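Local coordinates for protein putative N-acetylmuramoyl-L-alanine amidase,autolysin cwp6 (Peptoclostridium difficile, PDB 5J72) that probably hydrolyses the amide bond between N-acetylmuramic acid and L-alanine in peptidoglycan, using a zinc-dependent amidase domain joined to CWB2 cell wall-anchoring domains, at residues A[38-43]-A[67-72]. Sequence-based numbering, arbitrary orientation. Where two conformers were deposited one is given.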
loop_
_atom_site.group_PDB
_atom_site.type_symbol
_atom_site.label_atom_id
_atom_site.label_comp_id
_atom_site.label_asym_id
_atom_site.label_seq_id
_atom_site.Cartn_x
_atom_site.Cartn_y
_atom_site.Cartn_z
ATOM N N MET A 38 -22.945 24.661 6.040
ATOM C CA MET A 38 -22.322 25.866 6.583
ATOM C C MET A 38 -21.244 25.447 7.524
ATOM O O MET A 38 -21.379 24.419 8.209
ATOM C CB MET A 38 -23.289 26.725 7.471
ATOM C CG MET A 38 -24.442 27.346 6.673
ATOM S SD MET A 38 -23.970 28.826 5.692
ATOM C CE MET A 38 -23.747 30.080 7.029
ATOM N N CYS A 39 -20.166 26.229 7.563
ATOM C CA CYS A 39 -19.155 26.014 8.585
ATOM C C CYS A 39 -19.085 27.453 9.265
ATOM O O CYS A 39 -18.584 28.381 8.635
ATOM C CB CYS A 39 -17.815 25.607 7.972
ATOM S SG CYS A 39 -16.500 25.470 9.242
ATOM N N TYR A 40 -19.611 27.580 10.505
ATOM C CA TYR A 40 -19.749 28.880 11.220
ATOM C C TYR A 40 -20.585 29.767 10.295
ATOM O O TYR A 40 -21.714 29.361 9.993
ATOM C CB TYR A 40 -18.346 29.455 11.521
ATOM C CG TYR A 40 -18.433 30.595 12.494
ATOM C CD1 TYR A 40 -19.104 30.453 13.703
ATOM C CD2 TYR A 40 -17.864 31.834 12.200
ATOM C CE1 TYR A 40 -19.205 31.518 14.601
ATOM C CE2 TYR A 40 -17.965 32.901 13.088
ATOM C CZ TYR A 40 -18.628 32.733 14.289
ATOM O OH TYR A 40 -18.660 33.785 15.199
ATOM N N ASP A 41 -20.083 30.891 9.795
ATOM C CA ASP A 41 -20.920 31.722 8.921
ATOM C C ASP A 41 -20.608 31.590 7.445
ATOM O O ASP A 41 -21.052 32.400 6.634
ATOM C CB ASP A 41 -20.779 33.191 9.362
ATOM C CG ASP A 41 -19.399 33.746 9.201
ATOM O OD1 ASP A 41 -18.447 32.950 8.985
ATOM O OD2 ASP A 41 -19.252 35.005 9.278
ATOM N N MET A 42 -19.847 30.539 7.033
ATOM C CA MET A 42 -19.494 30.435 5.613
ATOM C C MET A 42 -20.292 29.295 4.928
ATOM O O MET A 42 -20.320 28.193 5.421
ATOM C CB MET A 42 -17.973 30.108 5.492
ATOM C CG MET A 42 -17.534 29.911 4.046
ATOM S SD MET A 42 -15.728 29.706 4.040
ATOM C CE MET A 42 -15.164 31.445 4.156
ATOM N N PRO A 43 -20.921 29.572 3.801
ATOM C CA PRO A 43 -21.714 28.560 3.068
ATOM C C PRO A 43 -20.899 27.811 2.037
ATOM O O PRO A 43 -19.898 28.312 1.504
ATOM C CB PRO A 43 -22.802 29.408 2.393
ATOM C CG PRO A 43 -22.048 30.741 2.057
ATOM C CD PRO A 43 -21.071 30.949 3.228
ATOM N N PRO A 67 -12.674 28.168 5.680
ATOM C CA PRO A 67 -13.363 28.837 6.784
ATOM C C PRO A 67 -12.477 29.627 7.740
ATOM O O PRO A 67 -11.405 29.183 8.109
ATOM C CB PRO A 67 -14.128 27.669 7.441
ATOM C CG PRO A 67 -13.140 26.505 7.263
ATOM C CD PRO A 67 -12.679 26.685 5.841
ATOM N N GLU A 68 -12.967 30.817 8.126
ATOM C CA GLU A 68 -12.214 31.691 9.049
ATOM C C GLU A 68 -12.203 31.124 10.462
ATOM O O GLU A 68 -11.269 31.381 11.241
ATOM C CB GLU A 68 -12.857 33.097 9.112
ATOM C CG GLU A 68 -12.795 33.792 7.742
ATOM C CD GLU A 68 -11.374 34.162 7.310
ATOM O OE1 GLU A 68 -10.413 34.095 8.102
ATOM O OE2 GLU A 68 -11.210 34.550 6.137
ATOM N N TYR A 69 -13.249 30.335 10.786
ATOM C CA TYR A 69 -13.329 29.796 12.148
ATOM C C TYR A 69 -14.152 28.519 12.056
ATOM O O TYR A 69 -15.120 28.482 11.263
ATOM C CB TYR A 69 -14.062 30.835 13.073
ATOM C CG TYR A 69 -14.321 30.373 14.497
ATOM C CD1 TYR A 69 -13.287 29.932 15.307
ATOM C CD2 TYR A 69 -15.621 30.395 15.037
ATOM C CE1 TYR A 69 -13.525 29.511 16.610
ATOM C CE2 TYR A 69 -15.857 29.992 16.342
ATOM C CZ TYR A 69 -14.810 29.547 17.114
ATOM O OH TYR A 69 -15.056 29.122 18.391
ATOM N N LEU A 70 -13.757 27.516 12.887
ATOM C CA LEU A 70 -14.341 26.149 12.883
ATOM C C LEU A 70 -13.922 25.441 11.586
ATOM O O LEU A 70 -13.391 26.040 10.637
ATOM C CB LEU A 70 -15.897 26.091 13.018
ATOM C CG LEU A 70 -16.438 26.898 14.194
ATOM C CD1 LEU A 70 -17.969 26.745 14.409
ATOM C CD2 LEU A 70 -15.710 26.376 15.397
ATOM N N ASN A 71 -14.110 24.124 11.551
ATOM C CA ASN A 71 -13.692 23.395 10.361
ATOM C C ASN A 71 -14.563 22.177 10.116
ATOM O O ASN A 71 -14.093 21.155 9.552
ATOM C CB ASN A 71 -12.182 22.964 10.488
ATOM C CG ASN A 71 -11.944 21.879 11.537
ATOM O OD1 ASN A 71 -12.736 21.685 12.467
ATOM N ND2 ASN A 71 -10.867 21.072 11.415
ATOM N N VAL A 72 -15.839 22.274 10.503
ATOM C CA VAL A 72 -16.748 21.142 10.222
ATOM C C VAL A 72 -17.915 21.686 9.393
ATOM O O VAL A 72 -18.605 22.625 9.848
ATOM C CB VAL A 72 -17.278 20.507 11.520
ATOM C CG1 VAL A 72 -18.294 19.392 11.149
ATOM C CG2 VAL A 72 -16.097 19.927 12.344
HETATM O O HOH W 1 -16.128 29.850 8.995
HETATM O O HOH W 2 -15.619 31.919 7.457
#
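Pro-67 lies within the loop that leads from strand 56-63 into strand 72-82, against two sulfurs of the hairpin formed by strands 30-39 and 42-51. Met-42, its chain extended until chi3 bends it, lays SD 3.7 Å from Pro-67 CA, while Cys-39 SG touches Pro-67 CB, also at 3.7 Å. One residue on, Glu-68 N donates to a water (2.9 Å to its O) that is only weakly bonded to Asp-41 OD1. Tyr-69 makes the aromatic contact: its ring edge points CD2 at the centre of one face of Tyr-40, 3.6 Å above the plane, with the rings perpendicular in a T-shaped pair. A second water donates to both Tyr-69 O (2.8 Å) and Cys-39 O, bridging hairpin and loop. Leu-70 sets CD1 3.9 Å from Tyr-40 CD1, and its carbonyl O lies 3.5 Å from Cys-39 SG, which is anti to its own backbone N (chi1 175°) and so reaches the loop backbone. At Val-72 the chain enters the strand that pairs with 30-39. The type II' turn from Cys-39 to Met-42 is closed by its own pair of backbone hydrogen bonds; sulfur contacts, the T-shaped pair and bridging water join it to the loop at the surface of the N-terminal domain.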